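Local coordinates for protein probable LacI-family transcriptional regulator (Corynebacterium glutamicum ATCC 13032, PDB 3BIL) that is probably a LacI-family transcription factor that binds regulatory DNA and controls gene expression, although its specific role has not been established, at residues A174-L179 with S213-Q218; E201-F206 with V220-Y225; A82-E87 with Q298-A303. All coordinates share one frame; numbering follows the deposited sequence.

In the fold
Contact 3 begins near the start of the modelled chain, on helix 79-94, and is completed only when helix 296-308 returns to it 211 residues later. Contacts 1 and 2 both fall within the long loop this makes, on the other side of the chain's centre. Their segments alternate: helix 169-181, helix 197-212, the loop after that helix, then strand 219-221 and its continuation, so the two closures cross. They also touch, through Phe206 against Val176 and Gln218. Together they hold two neighbouring helices and an edge strand of one lobe, whereas contact 3, about 24 Å from contact 2 between centres, joins the first and last helices of the modelled chain.

Contact 1: residues A174-L179 with S213-Q218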
ATOM      1  N   ALA A 174      -8.565   1.135 -25.325  1.00 25.77           N
ATOM      2  CA  ALA A 174      -7.956  -0.156 -25.683  1.00 21.02           C
ATOM      3  C   ALA A 174      -8.485  -1.337 -24.925  1.00 19.62           C
ATOM      4  O   ALA A 174      -8.651  -2.456 -25.492  1.00 23.79           O
ATOM      5  CB  ALA A 174      -6.471  -0.101 -25.589  1.00 24.08           C
ATOM      6  N   ALA A 175      -8.751  -1.136 -23.640  1.00 21.85           N
ATOM      7  CA  ALA A 175      -9.403  -2.205 -22.886  1.00 18.89           C
ATOM      8  C   ALA A 175     -10.763  -2.531 -23.479  1.00 19.26           C
ATOM      9  O   ALA A 175     -11.067  -3.711 -23.674  1.00 19.97           O
ATOM     10  CB  ALA A 175      -9.521  -1.866 -21.445  1.00 23.27           C
ATOM     11  N   VAL A 176     -11.587  -1.519 -23.800  1.00 21.33           N
ATOM     12  CA  VAL A 176     -12.915  -1.816 -24.418  1.00 21.43           C
ATOM     13  C   VAL A 176     -12.776  -2.550 -25.752  1.00 22.54           C
ATOM     14  O   VAL A 176     -13.410  -3.604 -25.949  1.00 24.51           O
ATOM     15  CB  VAL A 176     -13.817  -0.571 -24.549  1.00 27.17           C
ATOM     16  CG1 VAL A 176     -15.032  -0.861 -25.408  1.00 19.70           C
ATOM     17  CG2 VAL A 176     -14.273  -0.077 -23.146  1.00 26.47           C
ATOM     18  N   GLU A 177     -11.905  -2.025 -26.633  1.00 24.90           N
ATOM     19  CA  GLU A 177     -11.566  -2.662 -27.914  1.00 31.64           C
ATOM     20  C   GLU A 177     -11.255  -4.130 -27.742  1.00 30.42           C
ATOM     21  O   GLU A 177     -11.861  -4.968 -28.396  1.00 34.71           O
ATOM     22  CB  GLU A 177     -10.420  -1.936 -28.641  1.00 40.39           C
ATOM     23  CG  GLU A 177     -10.865  -1.068 -29.834  1.00 48.80           C
ATOM     24  CD  GLU A 177     -11.714  -1.857 -30.868  1.00 58.83           C
ATOM     25  OE1 GLU A 177     -11.180  -2.824 -31.482  1.00 62.29           O
ATOM     26  OE2 GLU A 177     -12.916  -1.513 -31.064  1.00 56.83           O
ATOM     27  N   LEU A 178     -10.348  -4.425 -26.814  1.00 29.87           N
ATOM     28  CA  LEU A 178      -9.956  -5.782 -26.476  1.00 27.77           C
ATOM     29  C   LEU A 178     -11.091  -6.633 -25.959  1.00 30.21           C
ATOM     30  O   LEU A 178     -11.185  -7.814 -26.326  1.00 31.36           O
ATOM     31  CB  LEU A 178      -8.809  -5.739 -25.457  1.00 29.35           C
ATOM     32  CG  LEU A 178      -8.041  -7.021 -25.116  1.00 31.34           C
ATOM     33  CD1 LEU A 178      -7.404  -7.626 -26.348  1.00 34.26           C
ATOM     34  CD2 LEU A 178      -6.973  -6.743 -24.085  1.00 36.17           C
ATOM     35  N   LEU A 179     -11.956  -6.069 -25.103  1.00 29.81           N
ATOM     36  CA  LEU A 179     -13.141  -6.835 -24.655  1.00 30.69           C
ATOM     37  C   LEU A 179     -14.018  -7.163 -25.851  1.00 31.11           C
ATOM     38  O   LEU A 179     -14.509  -8.309 -25.988  1.00 31.88           O
ATOM     39  CB  LEU A 179     -13.939  -6.151 -23.506  1.00 24.90           C
ATOM     40  CG  LEU A 179     -13.089  -6.013 -22.224  1.00 21.34           C
ATOM     41  CD1 LEU A 179     -13.548  -4.960 -21.228  1.00 21.76           C
ATOM     42  CD2 LEU A 179     -12.769  -7.360 -21.579  1.00 17.71           C
ATOM     43  N   SER A 213     -16.708   1.489 -30.155  1.00 39.47           N
ATOM     44  CA  SER A 213     -16.408   0.102 -30.481  1.00 32.96           C
ATOM     45  C   SER A 213     -17.659  -0.595 -30.983  1.00 35.60           C
ATOM     46  O   SER A 213     -17.608  -1.781 -31.331  1.00 35.14           O
ATOM     47  CB  SER A 213     -15.890  -0.625 -29.243  1.00 36.37           C
ATOM     48  OG  SER A 213     -14.515  -0.375 -28.998  1.00 38.11           O
ATOM     49  N   LYS A 214     -18.788   0.135 -30.973  1.00 40.64           N
ATOM     50  CA  LYS A 214     -20.139  -0.368 -31.346  1.00 40.71           C
ATOM     51  C   LYS A 214     -20.501  -1.689 -30.675  1.00 39.62           C
ATOM     52  O   LYS A 214     -20.775  -2.676 -31.365  1.00 34.08           O
ATOM     53  CB  LYS A 214     -20.284  -0.551 -32.875  1.00 48.65           C
ATOM     54  CG  LYS A 214     -19.759   0.604 -33.762  1.00 53.81           C
ATOM     55  CD  LYS A 214     -18.446   0.230 -34.447  1.00 57.98           C
ATOM     56  CE  LYS A 214     -18.682  -0.640 -35.711  1.00 60.88           C
ATOM     57  NZ  LYS A 214     -17.669  -1.740 -35.816  1.00 61.09           N
ATOM     58  N   ILE A 215     -20.491  -1.711 -29.341  1.00 39.18           N
ATOM     59  CA  ILE A 215     -21.007  -2.872 -28.591  1.00 37.52           C
ATOM     60  C   ILE A 215     -22.286  -2.533 -27.839  1.00 40.12           C
ATOM     61  O   ILE A 215     -22.892  -3.408 -27.196  1.00 40.11           O
ATOM     62  CB  ILE A 215     -19.943  -3.526 -27.634  1.00 29.18           C
ATOM     63  CG1 ILE A 215     -19.229  -2.445 -26.813  1.00 27.20           C
ATOM     64  CG2 ILE A 215     -18.981  -4.340 -28.466  1.00 23.28           C
ATOM     65  CD1 ILE A 215     -18.600  -2.940 -25.544  1.00 29.58           C
ATOM     66  N   GLY A 216     -22.707  -1.273 -27.919  1.00 38.52           N
ATOM     67  CA  GLY A 216     -23.939  -0.902 -27.254  1.00 38.74           C
ATOM     68  C   GLY A 216     -23.689  -0.688 -25.779  1.00 43.17           C
ATOM     69  O   GLY A 216     -22.582  -0.969 -25.274  1.00 42.31           O
ATOM     70  N   GLU A 217     -24.723  -0.177 -25.098  1.00 42.70           N
ATOM     71  CA  GLU A 217     -24.648   0.248 -23.708  1.00 41.00           C
ATOM     72  C   GLU A 217     -24.352  -0.938 -22.797  1.00 36.16           C
ATOM     73  O   GLU A 217     -24.881  -2.032 -22.994  1.00 37.82           O
ATOM     74  CB  GLU A 217     -25.922   0.980 -23.295  1.00 40.81           C
ATOM     75  CG  GLU A 217     -26.026   2.382 -23.905  1.00 46.11           C
ATOM     76  CD  GLU A 217     -27.441   3.001 -23.820  1.00 47.76           C
ATOM     77  OE1 GLU A 217     -27.559   4.172 -23.349  1.00 47.66           O
ATOM     78  OE2 GLU A 217     -28.422   2.315 -24.223  1.00 46.02           O
ATOM     79  N   GLN A 218     -23.480  -0.732 -21.819  1.00 31.44           N
ATOM     80  CA  GLN A 218     -23.082  -1.863 -20.944  1.00 32.83           C
ATOM     81  C   GLN A 218     -23.596  -1.644 -19.536  1.00 26.87           C
ATOM     82  O   GLN A 218     -24.246  -0.636 -19.286  1.00 34.13           O
ATOM     83  CB  GLN A 218     -21.561  -2.046 -20.973  1.00 25.36           C
ATOM     84  CG  GLN A 218     -21.054  -2.260 -22.350  1.00 24.61           C
ATOM     85  CD  GLN A 218     -21.467  -3.581 -22.924  1.00 26.33           C
ATOM     86  OE1 GLN A 218     -21.466  -4.574 -22.233  1.00 28.77           O
ATOM     87  NE2 GLN A 218     -21.809  -3.605 -24.218  1.00 29.38           N
TER
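Glu177 reaches from helix 169-181 to the hydroxyl of Ser213, the last residue before the chain turns out of helix 197-212. Its CB leaves the helix pointing away from the 213-218 loop, and a bend at the next bond (chi2 -54°) helps bring the rest of the chain back. CG then lies 3.8 Å from Ser213 OG and CD 3.7 Å from it. At the tip, OE2 of Glu177 accepts a hydrogen bond from Ser213 OG at 2.8 Å. The hydroxyl meets this oxygen on its anti side, 26° out of the carboxylate plane.

Next to the hydrogen bond, Val176 supplies the apolar part of the contact. Val176 CG1 sits 3.7 Å from Ser213 OG, so the methyl covers one flank of the hydroxyl. The same CG1 touches Ile215 CD1 at 4.1 Å. Val176 directs this branch at the loop because CG1 stands opposite the backbone nitrogen (chi1 169°), and the residue also packs on Ala209 of helix 197-212.

Further along, the loop is braced from within. Gln218 NE2 donates to Gly216 O at 2.9 Å, reaching the carbonyl from above its plane, while Gln218 OE1 accepts from the backbone nitrogen of Ile187. Both ends of the amide are therefore engaged, which should fix its rotation.

Lys214 adopts a positive phi, with two bonds running back into the last helical turn, and Ile215 folds against Cys210. This is the Schellman motif, with the apolar contact between the residue beyond the turn and the last helical turn that commonly accompanies it; here it ends the helix just before strand 219-221, beside helix 169-181.

Contact 2: residues E201-F206 with V220-Y225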
ATOM      1  N   GLU A 201     -14.692  11.506 -15.509  1.00 38.49           N
ATOM      2  CA  GLU A 201     -13.817  11.352 -16.671  1.00 37.58           C
ATOM      3  C   GLU A 201     -13.818   9.904 -17.219  1.00 34.56           C
ATOM      4  O   GLU A 201     -14.077   9.684 -18.403  1.00 35.85           O
ATOM      5  CB  GLU A 201     -12.407  11.772 -16.303  1.00 44.57           C
ATOM      6  CG  GLU A 201     -11.884  13.018 -16.987  1.00 52.09           C
ATOM      7  CD  GLU A 201     -10.825  12.711 -18.040  1.00 54.75           C
ATOM      8  OE1 GLU A 201      -9.658  13.140 -17.855  1.00 49.71           O
ATOM      9  OE2 GLU A 201     -11.163  12.031 -19.045  1.00 58.60           O
ATOM     10  N   ARG A 202     -13.562   8.932 -16.346  1.00 30.45           N
ATOM     11  CA  ARG A 202     -13.392   7.543 -16.742  1.00 30.77           C
ATOM     12  C   ARG A 202     -14.694   6.877 -17.069  1.00 32.15           C
ATOM     13  O   ARG A 202     -14.709   5.897 -17.841  1.00 30.26           O
ATOM     14  CB  ARG A 202     -12.699   6.745 -15.630  1.00 31.02           C
ATOM     15  CG  ARG A 202     -11.353   7.350 -15.239  1.00 31.27           C
ATOM     16  CD  ARG A 202     -10.634   6.477 -14.269  1.00 25.61           C
ATOM     17  NE  ARG A 202      -9.443   7.154 -13.822  1.00 26.69           N
ATOM     18  CZ  ARG A 202      -8.749   6.775 -12.761  1.00 28.66           C
ATOM     19  NH1 ARG A 202      -9.178   5.751 -12.048  1.00 26.16           N
ATOM     20  NH2 ARG A 202      -7.659   7.431 -12.396  1.00 26.16           N
ATOM     21  N   LEU A 203     -15.787   7.353 -16.465  1.00 31.12           N
ATOM     22  CA  LEU A 203     -17.077   6.782 -16.837  1.00 33.15           C
ATOM     23  C   LEU A 203     -17.576   7.376 -18.179  1.00 34.57           C
ATOM     24  O   LEU A 203     -18.097   6.628 -19.021  1.00 36.15           O
ATOM     25  CB  LEU A 203     -18.095   6.853 -15.696  1.00 28.50           C
ATOM     26  CG  LEU A 203     -19.564   6.678 -16.080  1.00 25.11           C
ATOM     27  CD1 LEU A 203     -19.954   5.192 -16.204  1.00 18.82           C
ATOM     28  CD2 LEU A 203     -20.439   7.427 -15.054  1.00 22.10           C
ATOM     29  N   GLU A 204     -17.379   8.682 -18.414  1.00 37.00           N
ATOM     30  CA  GLU A 204     -17.587   9.235 -19.783  1.00 46.99           C
ATOM     31  C   GLU A 204     -16.840   8.359 -20.823  1.00 44.77           C
ATOM     32  O   GLU A 204     -17.481   7.830 -21.755  1.00 44.12           O
ATOM     33  CB  GLU A 204     -17.136  10.704 -19.956  1.00 49.04           C
ATOM     34  CG  GLU A 204     -17.693  11.762 -18.982  1.00 56.31           C
ATOM     35  CD  GLU A 204     -17.002  13.166 -19.124  1.00 58.93           C
ATOM     36  OE1 GLU A 204     -17.156  14.010 -18.196  1.00 62.04           O
ATOM     37  OE2 GLU A 204     -16.307  13.431 -20.149  1.00 61.49           O
ATOM     38  N   ASP A 205     -15.518   8.170 -20.623  1.00 39.59           N
ATOM     39  CA  ASP A 205     -14.642   7.447 -21.572  1.00 31.02           C
ATOM     40  C   ASP A 205     -15.005   5.995 -21.800  1.00 29.54           C
ATOM     41  O   ASP A 205     -14.922   5.460 -22.899  1.00 32.24           O
ATOM     42  CB  ASP A 205     -13.195   7.540 -21.123  1.00 35.13           C
ATOM     43  CG  ASP A 205     -12.703   8.973 -21.062  1.00 40.27           C
ATOM     44  OD1 ASP A 205     -11.707   9.249 -20.363  1.00 43.83           O
ATOM     45  OD2 ASP A 205     -13.311   9.840 -21.714  1.00 44.31           O
ATOM     46  N   PHE A 206     -15.389   5.318 -20.754  1.00 26.12           N
ATOM     47  CA  PHE A 206     -15.845   3.978 -20.951  1.00 22.85           C
ATOM     48  C   PHE A 206     -17.154   4.002 -21.769  1.00 26.29           C
ATOM     49  O   PHE A 206     -17.388   3.091 -22.598  1.00 32.13           O
ATOM     50  CB  PHE A 206     -16.008   3.275 -19.579  1.00 18.95           C
ATOM     51  CG  PHE A 206     -16.889   2.064 -19.625  1.00 16.89           C
ATOM     52  CD1 PHE A 206     -16.367   0.832 -19.955  1.00 13.84           C
ATOM     53  CD2 PHE A 206     -18.270   2.184 -19.385  1.00 19.74           C
ATOM     54  CE1 PHE A 206     -17.179  -0.303 -20.003  1.00 16.89           C
ATOM     55  CE2 PHE A 206     -19.107   1.080 -19.471  1.00 18.30           C
ATOM     56  CZ  PHE A 206     -18.553  -0.181 -19.783  1.00 17.84           C
ATOM     57  N   VAL A 220     -23.315  -0.532 -15.642  1.00 34.88           N
ATOM     58  CA  VAL A 220     -22.490   0.413 -14.913  1.00 34.68           C
ATOM     59  C   VAL A 220     -22.922   0.422 -13.459  1.00 39.08           C
ATOM     60  O   VAL A 220     -24.101   0.624 -13.170  1.00 43.95           O
ATOM     61  CB  VAL A 220     -22.738   1.841 -15.390  1.00 33.97           C
ATOM     62  CG1 VAL A 220     -22.230   2.834 -14.336  1.00 35.36           C
ATOM     63  CG2 VAL A 220     -22.068   2.111 -16.738  1.00 34.11           C
ATOM     64  N   PHE A 221     -21.988   0.217 -12.541  1.00 36.17           N
ATOM     65  CA  PHE A 221     -22.270   0.429 -11.126  1.00 32.29           C
ATOM     66  C   PHE A 221     -21.549   1.686 -10.647  1.00 30.11           C
ATOM     67  O   PHE A 221     -20.356   1.855 -10.915  1.00 29.74           O
ATOM     68  CB  PHE A 221     -21.848  -0.783 -10.301  1.00 32.96           C
ATOM     69  CG  PHE A 221     -22.251  -0.693  -8.854  1.00 37.00           C
ATOM     70  CD1 PHE A 221     -23.407  -1.357  -8.391  1.00 35.51           C
ATOM     71  CD2 PHE A 221     -21.481   0.079  -7.935  1.00 35.39           C
ATOM     72  CE1 PHE A 221     -23.799  -1.271  -6.995  1.00 34.55           C
ATOM     73  CE2 PHE A 221     -21.855   0.187  -6.592  1.00 31.43           C
ATOM     74  CZ  PHE A 221     -23.015  -0.503  -6.111  1.00 33.35           C
ATOM     75  N   LEU A 222     -22.253   2.577  -9.961  1.00 28.56           N
ATOM     76  CA  LEU A 222     -21.600   3.798  -9.446  1.00 36.26           C
ATOM     77  C   LEU A 222     -21.098   3.586  -8.023  1.00 36.46           C
ATOM     78  O   LEU A 222     -21.843   3.748  -7.073  1.00 43.92           O
ATOM     79  CB  LEU A 222     -22.512   5.025  -9.519  1.00 34.53           C
ATOM     80  CG  LEU A 222     -23.176   5.287 -10.868  1.00 40.16           C
ATOM     81  CD1 LEU A 222     -24.165   6.465 -10.766  1.00 42.27           C
ATOM     82  CD2 LEU A 222     -22.137   5.553 -11.966  1.00 39.81           C
ATOM     83  N   GLY A 223     -19.829   3.221  -7.896  1.00 35.18           N
ATOM     84  CA  GLY A 223     -19.214   2.887  -6.622  1.00 33.62           C
ATOM     85  C   GLY A 223     -18.794   4.119  -5.846  1.00 38.51           C
ATOM     86  O   GLY A 223     -19.399   5.194  -5.983  1.00 37.57           O
ATOM     87  N   GLY A 224     -17.757   3.960  -5.032  1.00 42.88           N
ATOM     88  CA  GLY A 224     -17.394   4.975  -4.053  1.00 50.94           C
ATOM     89  C   GLY A 224     -16.017   4.809  -3.439  1.00 54.99           C
ATOM     90  O   GLY A 224     -15.001   4.985  -4.113  1.00 56.60           O
ATOM     91  N   TYR A 225     -15.973   4.473  -2.154  1.00 58.69           N
ATOM     92  CA  TYR A 225     -14.697   4.527  -1.429  1.00 61.15           C
ATOM     93  C   TYR A 225     -14.210   3.198  -0.809  1.00 62.83           C
ATOM     94  O   TYR A 225     -13.060   2.808  -1.026  1.00 62.85           O
ATOM     95  CB  TYR A 225     -14.715   5.694  -0.423  1.00 59.85           C
ATOM     96  CG  TYR A 225     -14.811   7.064  -1.091  1.00 58.73           C
ATOM     97  CD1 TYR A 225     -13.660   7.719  -1.548  1.00 57.63           C
ATOM     98  CD2 TYR A 225     -16.053   7.698  -1.281  1.00 57.46           C
ATOM     99  CE1 TYR A 225     -13.734   8.982  -2.174  1.00 58.12           C
ATOM    100  CE2 TYR A 225     -16.146   8.969  -1.904  1.00 56.20           C
ATOM    101  CZ  TYR A 225     -14.974   9.601  -2.348  1.00 59.36           C
ATOM    102  OH  TYR A 225     -15.022  10.843  -2.969  1.00 58.59           O
TER
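Leu203 and Phe206 of helix 197-212 meet Val220 and Leu222 in an apolar helix-on-sheet contact, within a beta-alpha-beta crossover formed by strand 187-190, this helix and strand 219-221. Leu203 does most of the work, using both branches. Its CD1 sits against the fork of Val220, 3.8 Å from CG1 and equally far from CG2 of that valine. The other methyl, CD2, meets Leu222 CD2 at 4.0 Å, the two leucine side chains crossing at about a right angle. Having CG opposite its backbone nitrogen (chi1 162°) sends the Leu203 side chain down to the strand.

One turn on, Phe206 approaches more lightly: its CE2 comes within 4.2 Å of Val220 CG2, and ring and valine run past each other in opposite directions. Between Val220 and Leu222, Phe221 sets off from its CA away from the helix and packs on Leu190.

The Phe206 ring is stacked with Tyr189 and also touches Ile187, both on strand 187-190, and it packs on Ile172 and Val176 of helix 169-181. Helix 197-212 thus lies over the sheet margin formed by strands 187-190 and 219-221, with helix 169-181 beside it.

Contact 3: residues A82-E87 with Q298-A303; sequences AAMVTE and QLAQRA
Ala300 on helix 296-308 presses its methyl between Met84 and Glu87 of helix 79-94, and these three residues account for most of the buried surface. Ala300 CB lies 3.9 Å from Glu87 CB and the same distance from the backbone oxygen Met84 O, so the methyl rests against the turn from Met84 to Glu87. Such a small residue lets the backbones come close: the CA atoms of Glu87 and Ala300 are 6.0 Å apart, and the axes of the two short segments pass 8.8 Å apart at a crossing angle of -44°.

Glu87 contributes the base of its side chain rather than its charge. CB faces residues 298-303, but the chain then bends (chi2 76°) and carries the carboxylate away from them, the side chain packing on Glu297 one turn earlier in the helix. On the way, CG passes Gln301 NE2 at 4.5 Å, a loose contact at the margin. Met84 flanks the methyl with the aliphatic part of its chain, CG lying 4.5 Å from Ala300 CB. Its first two torsions are both extended, and the side chain goes on to pack against Val296, one turn earlier on helix 296-308.

Around these residues, Leu299 packs on Ala164 and Ser166 of strand 163-167 and on Ile323, so helix 296-308 is seated on the sheet as well. From helix 79-94, Val85 and Thr86 touch Leu76 and Ile77 of the second subunit. A helix early in the chain thus packs against one near its end and also meets the dimer partner, an arrangement consistent with the amino-terminal lobe of the periplasmic-binding-protein fold of LacI-family regulators, to which the chain returns after building most of the other lobe.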
ATOM      1  N   ALA A  82       0.350   5.934  -2.508  1.00 37.63           N
ATOM      2  CA  ALA A  82       1.606   5.722  -1.774  1.00 37.35           C
ATOM      3  C   ALA A  82       2.772   5.639  -2.780  1.00 40.59           C
ATOM      4  O   ALA A  82       3.884   6.127  -2.524  1.00 42.19           O
ATOM      5  CB  ALA A  82       1.526   4.481  -0.898  1.00 33.71           C
ATOM      6  N   ALA A  83       2.508   5.045  -3.943  1.00 39.63           N
ATOM      7  CA  ALA A  83       3.481   5.070  -5.042  1.00 38.49           C
ATOM      8  C   ALA A  83       3.764   6.500  -5.485  1.00 37.16           C
ATOM      9  O   ALA A  83       4.898   6.885  -5.611  1.00 43.98           O
ATOM     10  CB  ALA A  83       3.012   4.202  -6.222  1.00 30.68           C
ATOM     11  N   MET A  84       2.721   7.291  -5.693  1.00 42.11           N
ATOM     12  CA  MET A  84       2.891   8.658  -6.124  1.00 40.76           C
ATOM     13  C   MET A  84       3.775   9.469  -5.155  1.00 41.54           C
ATOM     14  O   MET A  84       4.626  10.240  -5.605  1.00 42.26           O
ATOM     15  CB  MET A  84       1.544   9.333  -6.312  1.00 35.72           C
ATOM     16  CG  MET A  84       1.641  10.702  -7.035  1.00 39.08           C
ATOM     17  SD  MET A  84       0.041  11.447  -6.867  1.00 44.65           S
ATOM     18  CE  MET A  84      -0.784  10.615  -8.229  1.00 44.51           C
ATOM     19  N   VAL A  85       3.578   9.317  -3.845  1.00 40.59           N
ATOM     20  CA  VAL A  85       4.356  10.112  -2.890  1.00 39.97           C
ATOM     21  C   VAL A  85       5.783   9.594  -2.752  1.00 40.93           C
ATOM     22  O   VAL A  85       6.700  10.379  -2.603  1.00 42.46           O
ATOM     23  CB  VAL A  85       3.668  10.314  -1.506  1.00 41.83           C
ATOM     24  CG1 VAL A  85       2.267  10.889  -1.685  1.00 38.71           C
ATOM     25  CG2 VAL A  85       3.640   9.020  -0.688  1.00 41.44           C
ATOM     26  N   THR A  86       5.981   8.286  -2.831  1.00 41.23           N
ATOM     27  CA  THR A  86       7.321   7.759  -2.857  1.00 41.07           C
ATOM     28  C   THR A  86       8.059   8.409  -4.038  1.00 45.41           C
ATOM     29  O   THR A  86       9.157   8.915  -3.868  1.00 47.68           O
ATOM     30  CB  THR A  86       7.314   6.233  -3.018  1.00 40.40           C
ATOM     31  OG1 THR A  86       6.514   5.655  -1.992  1.00 41.22           O
ATOM     32  CG2 THR A  86       8.712   5.648  -2.939  1.00 38.37           C
ATOM     33  N   GLU A  87       7.453   8.417  -5.223  1.00 47.07           N
ATOM     34  CA  GLU A  87       8.101   9.038  -6.394  1.00 50.25           C
ATOM     35  C   GLU A  87       8.208  10.557  -6.419  1.00 47.71           C
ATOM     36  O   GLU A  87       9.125  11.095  -7.036  1.00 47.44           O
ATOM     37  CB  GLU A  87       7.535   8.524  -7.725  1.00 54.26           C
ATOM     38  CG  GLU A  87       8.540   7.630  -8.485  1.00 63.94           C
ATOM     39  CD  GLU A  87       8.683   6.195  -7.900  1.00 68.63           C
ATOM     40  OE1 GLU A  87       8.270   5.227  -8.590  1.00 70.06           O
ATOM     41  OE2 GLU A  87       9.208   6.034  -6.764  1.00 70.11           O
ATOM     42  N   GLN A 298       5.829   9.133 -13.939  1.00 51.75           N
ATOM     43  CA  GLN A 298       5.885  10.254 -14.846  1.00 49.71           C
ATOM     44  C   GLN A 298       5.025  11.426 -14.363  1.00 48.89           C
ATOM     45  O   GLN A 298       5.386  12.568 -14.570  1.00 42.37           O
ATOM     46  CB  GLN A 298       5.407   9.781 -16.203  1.00 52.56           C
ATOM     47  CG  GLN A 298       5.901  10.559 -17.393  1.00 57.65           C
ATOM     48  CD  GLN A 298       5.340   9.976 -18.671  1.00 63.04           C
ATOM     49  OE1 GLN A 298       4.917  10.707 -19.578  1.00 63.39           O
ATOM     50  NE2 GLN A 298       5.294   8.633 -18.738  1.00 63.52           N
ATOM     51  N   LEU A 299       3.886  11.131 -13.733  1.00 46.49           N
ATOM     52  CA  LEU A 299       3.014  12.168 -13.208  1.00 45.57           C
ATOM     53  C   LEU A 299       3.659  12.914 -12.068  1.00 46.16           C
ATOM     54  O   LEU A 299       3.569  14.143 -12.006  1.00 44.31           O
ATOM     55  CB  LEU A 299       1.710  11.572 -12.722  1.00 48.12           C
ATOM     56  CG  LEU A 299       0.712  11.623 -13.858  1.00 51.71           C
ATOM     57  CD1 LEU A 299      -0.260  10.426 -13.821  1.00 53.00           C
ATOM     58  CD2 LEU A 299       0.017  12.974 -13.798  1.00 50.86           C
ATOM     59  N   ALA A 300       4.282  12.152 -11.166  1.00 42.40           N
ATOM     60  CA  ALA A 300       5.086  12.675 -10.075  1.00 43.51           C
ATOM     61  C   ALA A 300       6.340  13.463 -10.556  1.00 45.28           C
ATOM     62  O   ALA A 300       6.607  14.554 -10.033  1.00 43.51           O
ATOM     63  CB  ALA A 300       5.481  11.547  -9.135  1.00 40.37           C
ATOM     64  N   GLN A 301       7.090  12.913 -11.525  1.00 48.38           N
ATOM     65  CA  GLN A 301       8.175  13.635 -12.225  1.00 50.88           C
ATOM     66  C   GLN A 301       7.653  14.968 -12.754  1.00 53.17           C
ATOM     67  O   GLN A 301       8.092  16.031 -12.315  1.00 56.09           O
ATOM     68  CB  GLN A 301       8.730  12.808 -13.391  1.00 55.06           C
ATOM     69  CG  GLN A 301      10.185  12.341 -13.277  1.00 59.47           C
ATOM     70  CD  GLN A 301      10.333  10.875 -12.847  1.00 63.14           C
ATOM     71  OE1 GLN A 301      11.016  10.077 -13.507  1.00 62.21           O
ATOM     72  NE2 GLN A 301       9.703  10.521 -11.723  1.00 64.86           N
ATOM     73  N   ARG A 302       6.684  14.912 -13.664  1.00 54.33           N
ATOM     74  CA  ARG A 302       6.073  16.119 -14.221  1.00 57.90           C
ATOM     75  C   ARG A 302       5.575  17.089 -13.166  1.00 57.95           C
ATOM     76  O   ARG A 302       5.805  18.284 -13.291  1.00 60.60           O
ATOM     77  CB  ARG A 302       4.951  15.784 -15.209  1.00 60.43           C
ATOM     78  CG  ARG A 302       5.466  15.122 -16.472  1.00 65.61           C
ATOM     79  CD  ARG A 302       5.702  16.120 -17.605  1.00 70.39           C
ATOM     80  NE  ARG A 302       4.768  15.924 -18.730  1.00 74.58           N
ATOM     81  CZ  ARG A 302       4.790  14.883 -19.575  1.00 74.59           C
ATOM     82  NH1 ARG A 302       5.676  13.896 -19.426  1.00 73.53           N
ATOM     83  NH2 ARG A 302       3.902  14.810 -20.559  1.00 74.32           N
ATOM     84  N   ALA A 303       4.903  16.585 -12.132  1.00 58.67           N
ATOM     85  CA  ALA A 303       4.327  17.451 -11.081  1.00 59.09           C
ATOM     86  C   ALA A 303       5.364  18.211 -10.263  1.00 59.62           C
ATOM     87  O   ALA A 303       5.106  19.331  -9.824  1.00 58.19           O
ATOM     88  CB  ALA A 303       3.420  16.663 -10.145  1.00 58.90           C
TER